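Carboxynorspermidine decarboxylase (Campylobacter jejuni subsp. jejuni 81116, PDB 3N29) probably catalyses the pyridoxal-phosphate-dependent decarboxylation of carboxynorspermidine to the polyamine norspermidine. Local coordinates at residues C58-S63 with H240-G245; C160-S165 with K217-K222; K225-M230 with D260-Q265; V282-D287 with I297-S302; S301-M306 with T348-D353. One frame throughout, in Å; residues are numbered along the deposited sequence.

Contact 1 of 5, residues C58-S63 with H240-G245; sequences CELLAS and HITKKG
Leu61 and Ile241 meet at a slant, with one methyl of the leucine lodged against the flank of the isoleucine. That methyl is Leu61 CD2, which lies 3.7 Å from Ile241 CG2 and 3.8 Å from Ile241 CD1, so that it touches both arms of the branched chain. Ile241 heads directly for the helix, whereas Leu61 leaves the backbone across that direction and brings its branch round at the end, CG lying anti to the carbonyl carbon (chi1 -61°).

Leu60 approaches differently, over the main chain of the loop. Its CD2 sits 3.5 Å from Ile241 O and 4.1 Å from Thr242 CA. Thr242 then offers its methyl to both leucines, CG2 being 4.2 Å from Leu60 CD2 and 4.3 Å from Leu61 CG, while its hydroxyl OG1 is used elsewhere, in a hydrogen bond with Ala273 O. Between the side chains, then, methyl groups carry the contact. Ile241 and Thr242 are the two central residues of a type I turn from His240 to Lys243, closed by Lys243 N to His240 O at 3.1 Å, which presents both side chains at its corner.

The turn belongs to the loop after barrel strand 232-234 and before helix 248-262. It rests on helix 51-68, which precedes the first barrel strand, 71-75; Leu61 also packs on Val274 of helix 272-275, and Cys58 on Val88 and Tyr91 of helix 85-91.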
# COMPACT_ATOMS: atom_id res chain seq x y z
N CYS A 58 19.76 -1.52 19.15
CA CYS A 58 19.29 -2.30 20.23
C CYS A 58 20.14 -2.17 21.50
O CYS A 58 19.56 -2.14 22.60
CB CYS A 58 19.15 -3.73 19.84
SG CYS A 58 17.73 -4.00 18.62
N GLU A 59 21.44 -2.08 21.33
CA GLU A 59 22.36 -1.83 22.47
C GLU A 59 21.91 -0.59 23.22
O GLU A 59 21.77 -0.59 24.44
CB GLU A 59 23.80 -1.59 22.01
CG GLU A 59 24.55 -2.83 21.67
CD GLU A 59 25.94 -2.58 20.98
OE1 GLU A 59 26.44 -1.44 20.95
OE2 GLU A 59 26.53 -3.56 20.47
N LEU A 60 21.66 0.48 22.44
CA LEU A 60 21.24 1.76 22.95
C LEU A 60 19.90 1.70 23.67
O LEU A 60 19.77 2.25 24.76
CB LEU A 60 21.29 2.86 21.85
CG LEU A 60 20.93 4.29 22.24
CD1 LEU A 60 21.92 4.84 23.39
CD2 LEU A 60 20.95 5.24 21.01
N LEU A 61 18.91 1.03 23.07
CA LEU A 61 17.59 0.84 23.69
C LEU A 61 17.71 -0.03 24.95
O LEU A 61 17.02 0.22 25.95
CB LEU A 61 16.60 0.18 22.70
CG LEU A 61 16.36 1.03 21.41
CD1 LEU A 61 15.63 0.21 20.38
CD2 LEU A 61 15.57 2.24 21.80
N ALA A 62 18.51 -1.06 24.89
CA ALA A 62 18.84 -1.86 26.12
C ALA A 62 19.51 -1.00 27.21
O ALA A 62 19.19 -1.18 28.37
CB ALA A 62 19.70 -3.09 25.78
N SER A 63 20.38 -0.06 26.85
CA SER A 63 20.99 0.91 27.78
C SER A 63 19.95 1.79 28.51
O SER A 63 20.05 2.08 29.73
CB SER A 63 21.97 1.80 27.05
OG SER A 63 22.87 2.39 27.98
N HIS A 240 12.34 8.88 19.15
CA HIS A 240 13.31 8.69 18.07
C HIS A 240 14.66 8.49 18.76
O HIS A 240 15.63 9.23 18.50
CB HIS A 240 13.34 10.00 17.25
CG HIS A 240 13.53 9.83 15.79
ND1 HIS A 240 13.73 8.60 15.19
CD2 HIS A 240 13.47 10.73 14.77
CE1 HIS A 240 13.83 8.75 13.89
NE2 HIS A 240 13.67 10.03 13.60
N ILE A 241 14.72 7.50 19.61
CA ILE A 241 15.82 7.28 20.53
C ILE A 241 17.15 7.05 19.84
O ILE A 241 18.23 7.42 20.38
CB ILE A 241 15.48 6.08 21.45
CG1 ILE A 241 14.30 6.43 22.36
CG2 ILE A 241 16.72 5.71 22.38
CD1 ILE A 241 13.67 5.25 23.09
N THR A 242 17.11 6.44 18.68
CA THR A 242 18.32 6.05 18.00
C THR A 242 18.73 7.05 16.90
O THR A 242 19.74 6.85 16.23
CB THR A 242 18.18 4.66 17.38
OG1 THR A 242 17.06 4.66 16.47
CG2 THR A 242 17.99 3.62 18.45
N LYS A 243 18.01 8.14 16.76
CA LYS A 243 18.42 9.19 15.84
C LYS A 243 19.52 10.02 16.49
O LYS A 243 19.52 10.29 17.71
CB LYS A 243 17.26 10.10 15.49
CG LYS A 243 17.62 11.24 14.49
CD LYS A 243 16.42 11.73 13.73
CE LYS A 243 16.62 13.16 13.11
NZ LYS A 243 17.93 13.26 12.39
N LYS A 244 20.47 10.40 15.67
CA LYS A 244 21.61 11.15 16.16
C LYS A 244 21.08 12.45 16.77
O LYS A 244 20.21 13.10 16.21
CB LYS A 244 22.66 11.38 15.03
CG LYS A 244 22.16 12.16 13.81
CD LYS A 244 23.30 12.45 12.74
CE LYS A 244 22.74 13.01 11.37
NZ LYS A 244 21.72 12.11 10.72
N GLY A 245 21.59 12.80 17.94
CA GLY A 245 21.11 14.01 18.61
C GLY A 245 20.03 13.79 19.67
O GLY A 245 19.79 14.66 20.51

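Contact 2 of 5, residues C160-S165 with K217-K222; sequences CNVEFS and KVFEEK
Val218 presses into the loop between Val162 and Phe164; its CB and CG1 share one neighbour, Val162 CG1, and its CG2 turns to Phe164. CB, closest to the helix, lies 3.9 Å from Val162 CG1. From there CG1 runs anti to the backbone N (chi1 179°) and comes within 3.6 Å of the same methyl, Val162 CG1, also brushing the carbonyl oxygen of Val162. The other tip, CG2, sits over the middle of the Phe164 ring, 3.9 Å from the centroid and 13° off the normal, a CH-pi contact on the face of the phenyl group.

In the beta/alpha barrel, the loop 160-165 follows the fifth strand, 155-159, and the helix 209-223 comes after the sixth, 198-200, so the contact joins the loop leaving the fifth strand to the helix that follows the sixth. The second methyl of Val162, CG2, approaches Phe219 CD1 at 4.0 Å, the two side chains crossing at about a right angle. Cys160 SG reaches the same ring in its plane, at the edge, 4.0 Å from Phe219 CE1, which makes a sulfur-aromatic contact. Phe219 also packs on Leu199 of strand 198-200, on Phe201 and on Phe258 of helix 248-262.

Toward the surface, Lys222 bends at its last torsion and lays its ammonium group by the main chain, where NZ forms a weak hydrogen bond of 3.3 Å with Val162 O. Its opposite charge, Glu163 OE1, stays 4.5 Å from Lys222 NZ, beyond a salt bridge.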
# COMPACT_ATOMS: atom_id res chain seq x y z
N CYS A 160 -5.21 6.04 27.16
CA CYS A 160 -5.61 7.39 27.57
C CYS A 160 -5.41 8.35 26.39
O CYS A 160 -4.34 8.34 25.76
CB CYS A 160 -4.73 7.81 28.70
SG CYS A 160 -4.95 6.74 30.15
N ASN A 161 -6.42 9.14 26.10
CA ASN A 161 -6.35 10.15 25.05
C ASN A 161 -5.77 11.36 25.74
O ASN A 161 -6.43 11.98 26.50
CB ASN A 161 -7.73 10.45 24.47
CG ASN A 161 -7.69 11.52 23.41
OD1 ASN A 161 -6.72 12.29 23.35
ND2 ASN A 161 -8.77 11.60 22.55
N VAL A 162 -4.53 11.70 25.48
CA VAL A 162 -3.96 12.80 26.23
C VAL A 162 -4.37 14.18 25.73
O VAL A 162 -4.35 15.16 26.52
CB VAL A 162 -2.47 12.64 26.36
CG1 VAL A 162 -1.84 13.88 26.98
CG2 VAL A 162 -2.24 11.41 27.22
N GLU A 163 -4.86 14.26 24.47
CA GLU A 163 -5.44 15.52 23.95
C GLU A 163 -4.42 16.67 23.94
O GLU A 163 -4.53 17.65 24.67
CB GLU A 163 -6.68 15.97 24.76
CG GLU A 163 -7.95 15.07 24.72
CD GLU A 163 -9.18 15.79 25.31
OE1 GLU A 163 -9.51 15.66 26.54
OE2 GLU A 163 -9.81 16.52 24.52
N PHE A 164 -3.42 16.54 23.08
CA PHE A 164 -2.31 17.48 23.06
C PHE A 164 -1.73 17.65 21.65
O PHE A 164 -1.86 16.75 20.81
CB PHE A 164 -1.25 17.02 24.08
CG PHE A 164 -0.19 18.05 24.36
CD1 PHE A 164 -0.54 19.36 24.72
CD2 PHE A 164 1.17 17.71 24.24
CE1 PHE A 164 0.43 20.32 24.98
CE2 PHE A 164 2.15 18.67 24.48
CZ PHE A 164 1.78 19.99 24.86
N SER A 165 -1.13 18.81 21.38
CA SER A 165 -0.49 19.09 20.08
C SER A 165 0.88 18.43 20.03
O SER A 165 1.57 18.48 19.01
CB SER A 165 -0.34 20.60 19.88
OG SER A 165 0.61 21.14 20.79
N LYS A 217 3.80 15.82 31.20
CA LYS A 217 3.20 16.90 31.99
C LYS A 217 1.67 16.94 31.84
O LYS A 217 0.95 17.08 32.87
CB LYS A 217 3.81 18.25 31.65
CG LYS A 217 5.30 18.36 32.04
CD LYS A 217 5.83 19.80 31.96
CE LYS A 217 7.34 19.78 31.88
NZ LYS A 217 8.05 21.06 32.08
N VAL A 218 1.18 16.81 30.60
CA VAL A 218 -0.26 16.83 30.34
C VAL A 218 -0.95 15.55 30.85
O VAL A 218 -2.01 15.58 31.46
CB VAL A 218 -0.56 17.06 28.84
CG1 VAL A 218 -2.10 17.05 28.59
CG2 VAL A 218 0.06 18.35 28.38
N PHE A 219 -0.31 14.43 30.65
CA PHE A 219 -0.83 13.16 31.18
C PHE A 219 -0.97 13.15 32.71
O PHE A 219 -2.00 12.68 33.24
CB PHE A 219 0.10 12.06 30.72
CG PHE A 219 -0.26 10.68 31.24
CD1 PHE A 219 -1.43 10.06 30.85
CD2 PHE A 219 0.61 10.00 32.08
CE1 PHE A 219 -1.75 8.75 31.32
CE2 PHE A 219 0.32 8.69 32.54
CZ PHE A 219 -0.87 8.07 32.17
N GLU A 220 0.05 13.65 33.43
CA GLU A 220 -0.08 13.71 34.89
C GLU A 220 -1.11 14.72 35.35
O GLU A 220 -1.83 14.50 36.34
CB GLU A 220 1.28 14.00 35.55
CG GLU A 220 2.30 12.95 35.23
CD GLU A 220 3.61 13.18 35.97
OE1 GLU A 220 3.56 13.32 37.19
OE2 GLU A 220 4.67 13.21 35.33
N GLU A 221 -1.22 15.82 34.63
CA GLU A 221 -2.18 16.83 35.00
C GLU A 221 -3.60 16.24 34.86
O GLU A 221 -4.40 16.36 35.79
CB GLU A 221 -1.97 18.07 34.16
CG GLU A 221 -2.62 19.31 34.69
CD GLU A 221 -3.26 20.10 33.57
OE1 GLU A 221 -2.84 21.25 33.34
OE2 GLU A 221 -4.16 19.55 32.89
N LYS A 222 -3.90 15.58 33.75
CA LYS A 222 -5.25 15.10 33.51
C LYS A 222 -5.60 13.73 34.13
O LYS A 222 -6.77 13.50 34.48
CB LYS A 222 -5.53 15.04 31.99
CG LYS A 222 -5.79 16.37 31.31
CD LYS A 222 -5.83 16.17 29.73
CE LYS A 222 -6.58 17.29 28.95
NZ LYS A 222 -5.78 17.84 27.78

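Contact 3 of 5, residues K225-M230 with D260-Q265; sequences KWIGQM and DKYGVQ
Ile227 lies at a slant over one face of the Tyr262 ring, with CG2 foremost. Ile227 CG2 stands 3.5 Å from the ring centroid, 19° off the normal and displaced toward the root of the ring, where it is 3.3 Å from Tyr262 CG. This is a tight CH-pi contact. The other branch runs along the ring toward the hydroxyl end, bringing Ile227 CD1 to 4.0 Å from Tyr262 CZ. Lys261 CG lies over the opposite face, and the hydroxyl of Tyr262 bonds to Glu220 OE1, so the ring is clasped on both faces and fixed at its far end.

Val264 makes the second foothold: its CG1 rests 3.3 Å from Met230 O and 3.9 Å from Ile227 O. Those carbonyls belong to a type I turn, in which Met230 N bonds to Ile227 O at 3.0 Å. Gly263, with positive phi, ends the helix and lets the chain swing from Tyr262 to Val264.

The turn leads from helix 209-223 into barrel strand 232-234, and the partner segment from helix 248-262 into strand 265-268. The two neighbouring helix-to-strand connections thus pack where the chain enters the seventh and eighth strands, and Ile227 also packs on Phe258 of helix 248-262 and on Leu199 of strand 198-200.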
# COMPACT_ATOMS: atom_id res chain seq x y z
N LYS A 225 -4.61 11.49 39.15
CA LYS A 225 -5.30 10.92 40.30
C LYS A 225 -5.51 9.40 40.19
O LYS A 225 -5.73 8.73 41.20
CB LYS A 225 -6.63 11.67 40.57
CG LYS A 225 -7.85 11.09 39.92
CD LYS A 225 -9.05 12.05 39.92
CE LYS A 225 -9.99 11.84 41.09
NZ LYS A 225 -11.38 12.28 40.69
N TRP A 226 -5.37 8.83 38.99
CA TRP A 226 -5.50 7.40 38.82
C TRP A 226 -4.19 6.63 38.57
O TRP A 226 -4.23 5.44 38.40
CB TRP A 226 -6.47 7.12 37.64
CG TRP A 226 -7.78 7.76 37.86
CD1 TRP A 226 -8.71 7.44 38.81
CD2 TRP A 226 -8.32 8.82 37.12
NE1 TRP A 226 -9.80 8.26 38.71
CE2 TRP A 226 -9.58 9.14 37.68
CE3 TRP A 226 -7.85 9.57 36.03
CZ2 TRP A 226 -10.41 10.13 37.16
CZ3 TRP A 226 -8.66 10.57 35.53
CH2 TRP A 226 -9.93 10.84 36.09
N ILE A 227 -3.05 7.30 38.53
CA ILE A 227 -1.80 6.65 38.13
C ILE A 227 -1.22 5.86 39.31
O ILE A 227 -0.68 4.75 39.13
CB ILE A 227 -0.81 7.72 37.63
CG1 ILE A 227 -1.35 8.42 36.35
CG2 ILE A 227 0.53 7.16 37.31
CD1 ILE A 227 -0.43 9.63 35.90
N GLY A 228 -1.43 6.38 40.53
CA GLY A 228 -0.84 5.79 41.73
C GLY A 228 -1.34 4.39 42.01
O GLY A 228 -0.65 3.58 42.66
N GLN A 229 -2.53 4.07 41.52
CA GLN A 229 -3.14 2.78 41.82
C GLN A 229 -2.71 1.70 40.85
O GLN A 229 -3.06 0.53 41.02
CB GLN A 229 -4.67 2.91 41.91
CG GLN A 229 -5.35 3.19 40.52
CD GLN A 229 -6.72 3.80 40.64
OE1 GLN A 229 -6.91 4.82 41.33
NE2 GLN A 229 -7.69 3.22 39.93
N MET A 230 -1.97 2.08 39.79
CA MET A 230 -1.64 1.14 38.72
C MET A 230 -0.34 0.41 39.05
O MET A 230 0.47 0.86 39.89
CB MET A 230 -1.55 1.94 37.41
CG MET A 230 -2.86 2.61 36.95
SD MET A 230 -4.08 1.40 36.66
CE MET A 230 -5.58 2.35 36.55
N ASP A 260 9.37 6.12 40.00
CA ASP A 260 9.58 6.28 41.46
C ASP A 260 8.39 7.02 42.08
O ASP A 260 7.94 6.67 43.18
CB ASP A 260 10.86 7.07 41.69
CG ASP A 260 12.10 6.26 41.39
OD1 ASP A 260 11.97 5.03 41.21
OD2 ASP A 260 13.20 6.85 41.28
N LYS A 261 7.91 8.02 41.37
CA LYS A 261 6.87 8.91 41.89
C LYS A 261 5.62 8.09 42.14
O LYS A 261 4.98 8.21 43.19
CB LYS A 261 6.61 10.03 40.88
CG LYS A 261 5.58 11.05 41.32
CD LYS A 261 5.35 12.14 40.29
CE LYS A 261 4.25 13.07 40.78
NZ LYS A 261 3.99 14.17 39.82
N TYR A 262 5.25 7.26 41.16
CA TYR A 262 3.97 6.57 41.22
C TYR A 262 4.09 5.11 41.63
O TYR A 262 3.07 4.44 41.75
CB TYR A 262 3.23 6.67 39.87
CG TYR A 262 2.82 8.09 39.53
CD1 TYR A 262 1.78 8.72 40.21
CD2 TYR A 262 3.46 8.80 38.53
CE1 TYR A 262 1.40 10.03 39.90
CE2 TYR A 262 3.07 10.09 38.21
CZ TYR A 262 2.06 10.70 38.89
OH TYR A 262 1.70 11.98 38.57
N GLY A 263 5.32 4.61 41.75
CA GLY A 263 5.58 3.20 42.05
C GLY A 263 5.08 2.25 41.00
O GLY A 263 4.37 1.27 41.34
N VAL A 264 5.45 2.54 39.72
CA VAL A 264 4.97 1.83 38.58
C VAL A 264 6.16 1.36 37.69
O VAL A 264 7.24 1.94 37.68
CB VAL A 264 3.97 2.67 37.70
CG1 VAL A 264 2.67 2.90 38.42
CG2 VAL A 264 4.60 3.99 37.22
N GLN A 265 5.95 0.26 37.00
CA GLN A 265 6.89 -0.24 36.02
C GLN A 265 6.51 0.54 34.72
O GLN A 265 5.35 0.55 34.31
CB GLN A 265 6.66 -1.73 35.84
CG GLN A 265 7.42 -2.41 34.65
CD GLN A 265 8.88 -2.20 34.80
OE1 GLN A 265 9.51 -1.42 34.07
NE2 GLN A 265 9.43 -2.84 35.78

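Contact 4 of 5, residues V282-D287 with I297-S302; sequences VASVVD and ILDTSS
A classic beta bulge marks this antiparallel hairpin of strands 279-290 and 294-298: Val286 and Asp287 both face Ile297. Ile297 O accepts from two successive amides, 2.9 Å from Val286 N and 3.3 Å from Asp287 N. In return, Ile297 N bonds to Asp287 O at 2.9 Å. Next to the bulge Val285 pairs with Leu298, and their methyls CG2 and CD2 meet at 3.7 Å.

Beyond that pair Asp299 joins Ser284 through both main chain and side chain. Its backbone N bonds to Ser284 O at 3.0 Å, and its carboxylate is folded back by a first torsion of 62°, which sets CG between the backbone N and the carbonyl carbon. Asp299 OD1 thereby receives Ser284 N at 2.8 Å, in a nearly straight bond (165°) that arrives 43° above the carboxylate plane. Val286 CG2 packs crosswise on Asp299 CB at 3.7 Å, and Ala283 CB lies against the methyl of Thr300.

The other oxygen, Asp299 OD2, bonds to Thr44 OG1 and forms a salt bridge with Lys122 of the second subunit. With so many donors on a buried carboxylate, Asp299 probably stays ionised, and it ties the hairpin to the dimer interface.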
# COMPACT_ATOMS: atom_id res chain seq x y z
N VAL A 282 17.83 -2.03 -2.38
CA VAL A 282 18.77 -2.05 -3.46
C VAL A 282 18.08 -2.44 -4.73
O VAL A 282 17.35 -3.45 -4.74
CB VAL A 282 19.94 -3.04 -3.17
CG1 VAL A 282 20.92 -2.95 -4.37
CG2 VAL A 282 20.57 -2.65 -1.83
N ALA A 283 18.23 -1.66 -5.78
CA ALA A 283 17.52 -1.90 -7.03
C ALA A 283 18.53 -1.76 -8.13
O ALA A 283 19.65 -1.24 -7.89
CB ALA A 283 16.41 -0.81 -7.18
N SER A 284 18.21 -2.24 -9.31
CA SER A 284 19.06 -2.04 -10.45
C SER A 284 18.43 -1.08 -11.47
O SER A 284 17.21 -1.10 -11.64
CB SER A 284 19.27 -3.42 -11.17
OG SER A 284 20.02 -4.31 -10.30
N VAL A 285 19.28 -0.35 -12.16
CA VAL A 285 18.94 0.30 -13.44
C VAL A 285 18.69 -0.71 -14.54
O VAL A 285 19.60 -1.35 -15.00
CB VAL A 285 20.01 1.36 -13.83
CG1 VAL A 285 19.58 2.14 -15.11
CG2 VAL A 285 20.37 2.30 -12.58
N VAL A 286 17.44 -0.82 -14.99
CA VAL A 286 17.07 -1.66 -16.06
C VAL A 286 17.14 -0.97 -17.41
O VAL A 286 17.49 -1.58 -18.41
CB VAL A 286 15.66 -2.23 -15.84
CG1 VAL A 286 15.24 -3.20 -17.00
CG2 VAL A 286 15.65 -2.96 -14.43
N ASP A 287 16.78 0.29 -17.45
CA ASP A 287 16.85 1.07 -18.69
C ASP A 287 17.10 2.52 -18.38
O ASP A 287 16.81 2.95 -17.30
CB ASP A 287 15.55 0.92 -19.48
CG ASP A 287 15.70 1.23 -21.02
OD1 ASP A 287 16.81 1.28 -21.54
OD2 ASP A 287 14.67 1.41 -21.63
N ILE A 297 15.09 3.97 -15.26
CA ILE A 297 13.96 3.14 -14.87
C ILE A 297 14.53 1.95 -14.09
O ILE A 297 15.33 1.18 -14.64
CB ILE A 297 13.24 2.67 -16.06
CG1 ILE A 297 12.77 3.90 -16.88
CG2 ILE A 297 12.07 1.77 -15.66
CD1 ILE A 297 11.89 3.58 -18.17
N LEU A 298 14.12 1.83 -12.87
CA LEU A 298 14.65 0.84 -11.96
C LEU A 298 13.74 -0.37 -11.85
O LEU A 298 12.53 -0.30 -12.21
CB LEU A 298 14.86 1.41 -10.59
CG LEU A 298 15.55 2.75 -10.58
CD1 LEU A 298 15.70 3.21 -9.15
CD2 LEU A 298 16.86 2.75 -11.42
N ASP A 299 14.24 -1.44 -11.19
CA ASP A 299 13.38 -2.63 -10.92
C ASP A 299 12.69 -2.61 -9.57
O ASP A 299 12.43 -3.64 -8.89
CB ASP A 299 14.17 -3.94 -11.18
CG ASP A 299 15.40 -4.12 -10.26
OD1 ASP A 299 15.65 -3.27 -9.43
OD2 ASP A 299 16.11 -5.17 -10.42
N THR A 300 12.34 -1.41 -9.12
CA THR A 300 11.65 -1.25 -7.89
C THR A 300 10.62 -0.14 -8.14
O THR A 300 10.58 0.45 -9.21
CB THR A 300 12.58 -0.92 -6.69
OG1 THR A 300 11.86 -1.11 -5.48
CG2 THR A 300 13.10 0.56 -6.66
N SER A 301 9.72 -0.01 -7.21
CA SER A 301 8.58 0.94 -7.37
C SER A 301 8.37 1.72 -6.10
O SER A 301 8.35 1.17 -4.97
CB SER A 301 7.32 0.20 -7.77
OG SER A 301 6.16 0.85 -7.32
N SER A 302 8.22 3.04 -6.25
CA SER A 302 7.92 3.87 -5.08
C SER A 302 6.59 3.46 -4.52
O SER A 302 6.52 3.20 -3.31
CB SER A 302 7.96 5.38 -5.49
OG SER A 302 7.02 5.55 -6.54

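Contact 5 of 5, residues S301-M306 with T348-D353; sequences SSEAHM and TCLAGD
The N-terminal end of helix 302-305 is held by the carboxylate of Asp353, which engages the N-cap residue Ser301 and its successor Ser302 from the facing loop. OD1 takes two bonds from Ser302: the amide N at 2.8 Å, close to the carboxylate plane on the syn side, and the hydroxyl OG at 2.6 Å, from above that plane. OD2 is bonded by Ser301 OG at 2.9 Å, and by Thr348 OG1 at 2.7 Å from the same face of the plane. Asp353 extends CG anti to its backbone N (chi1 -163°), and the end of its side chain thereby reaches across to the serines.

Ser301 plays a double part, since its OG gives its proton to Asp353 while accepting Ala304 N at 3.0 Å, the N-cap bond that closes the first turn. A carboxylate lying by a helix N terminus would be favoured by the helix dipole, and four donors probably keep Asp353 ionised. The loop itself turns from Leu350 to Asp353 in a type I turn, between strands 340-345 and 354-360 of the mixed sheet.

Thr348 CG2 presses closely on Ser301, 3.4 Å from CB. Next to the second subunit, Leu350 CD1 lies across Glu303 at about a right angle, coming to 3.4 Å from OE1; the chain of Glu303 bends at chi2, and its OE2 forms a salt bridge with Lys382 of the second subunit. Cys349 touches pyridoxal-5'-phosphate, consistent with the active site at the dimer interface of related decarboxylases.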
# COMPACT_ATOMS: atom_id res chain seq x y z
N SER A 301 9.72 -0.01 -7.21
CA SER A 301 8.58 0.94 -7.37
C SER A 301 8.37 1.72 -6.10
O SER A 301 8.35 1.17 -4.97
CB SER A 301 7.32 0.20 -7.77
OG SER A 301 6.16 0.85 -7.32
N SER A 302 8.22 3.04 -6.25
CA SER A 302 7.92 3.87 -5.08
C SER A 302 6.59 3.46 -4.52
O SER A 302 6.52 3.20 -3.31
CB SER A 302 7.96 5.38 -5.49
OG SER A 302 7.02 5.55 -6.54
N GLU A 303 5.59 3.29 -5.37
CA GLU A 303 4.21 2.98 -4.94
C GLU A 303 4.09 1.62 -4.19
O GLU A 303 3.43 1.53 -3.15
CB GLU A 303 3.31 2.92 -6.14
CG GLU A 303 1.86 2.48 -5.80
CD GLU A 303 0.89 3.67 -5.73
OE1 GLU A 303 1.28 4.79 -6.21
OE2 GLU A 303 -0.25 3.46 -5.22
N ALA A 304 4.79 0.60 -4.69
CA ALA A 304 4.62 -0.76 -4.17
C ALA A 304 5.63 -1.08 -3.09
O ALA A 304 5.32 -1.90 -2.18
CB ALA A 304 4.72 -1.75 -5.34
N HIS A 305 6.84 -0.48 -3.17
CA HIS A 305 8.00 -0.88 -2.32
C HIS A 305 8.48 0.17 -1.32
O HIS A 305 9.12 -0.18 -0.33
CB HIS A 305 9.18 -1.33 -3.23
CG HIS A 305 8.85 -2.45 -4.18
ND1 HIS A 305 9.59 -2.70 -5.31
CD2 HIS A 305 7.83 -3.33 -4.22
CE1 HIS A 305 9.05 -3.70 -6.00
NE2 HIS A 305 7.98 -4.11 -5.34
N MET A 306 8.14 1.47 -1.54
CA MET A 306 8.43 2.51 -0.58
C MET A 306 7.15 3.34 -0.45
O MET A 306 7.19 4.55 -0.72
CB MET A 306 9.65 3.40 -1.00
CG MET A 306 11.08 2.65 -1.10
SD MET A 306 12.42 3.69 -1.76
CE MET A 306 12.22 3.50 -3.51
N THR A 348 6.38 0.02 -12.19
CA THR A 348 4.96 -0.11 -12.36
C THR A 348 4.59 0.66 -13.60
O THR A 348 5.39 1.48 -14.14
CB THR A 348 4.14 0.37 -11.17
OG1 THR A 348 4.22 1.78 -11.09
CG2 THR A 348 4.66 -0.30 -9.88
N CYS A 349 3.41 0.37 -14.11
CA CYS A 349 2.86 1.14 -15.24
C CYS A 349 2.28 2.53 -14.87
O CYS A 349 1.77 3.18 -15.74
CB CYS A 349 1.86 0.25 -16.04
SG CYS A 349 2.70 -1.25 -16.68
N LEU A 350 2.43 3.04 -13.65
CA LEU A 350 1.81 4.33 -13.27
C LEU A 350 2.71 5.45 -13.70
O LEU A 350 3.89 5.38 -13.55
CB LEU A 350 1.68 4.48 -11.73
CG LEU A 350 0.83 3.44 -11.02
CD1 LEU A 350 0.93 3.63 -9.44
CD2 LEU A 350 -0.57 3.56 -11.54
N ALA A 351 2.13 6.52 -14.22
CA ALA A 351 2.92 7.73 -14.59
C ALA A 351 3.71 8.33 -13.44
O ALA A 351 4.85 8.79 -13.63
CB ALA A 351 1.94 8.76 -15.14
N GLY A 352 3.11 8.34 -12.27
CA GLY A 352 3.70 8.96 -11.04
C GLY A 352 4.67 8.11 -10.25
O GLY A 352 5.02 8.43 -9.10
N ASP A 353 5.08 7.00 -10.82
CA ASP A 353 6.07 6.11 -10.11
C ASP A 353 7.44 6.67 -10.37
O ASP A 353 8.20 6.14 -11.16
CB ASP A 353 5.96 4.66 -10.57
CG ASP A 353 6.63 3.63 -9.60
OD1 ASP A 353 7.36 4.09 -8.71
OD2 ASP A 353 6.46 2.38 -9.78

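How the contacts relate
Contacts 1, 2 and 3 belong to the beta/alpha barrel; contacts 4 and 5, later in the chain, belong to the mixed sheet domain. Contact 2 is nested along the chain inside the loop closed by contact 1, whose segments alternate with those of contact 3. Contacts 2 and 3, with centres about 15 Å apart, are joined through Glu220, which pairs with Lys261 and Tyr262, and through Phe219 on Ile227, linking helix 209-223 to helix 248-262 and to the loop before strand 232-234. Contacts 4 and 5 share Ser301 and Ser302, their centres about 10 Å apart, and like contact 2 reach the second subunit. Contacts 3 and 4, about 53 Å apart between centres, mark far parts of the two domains.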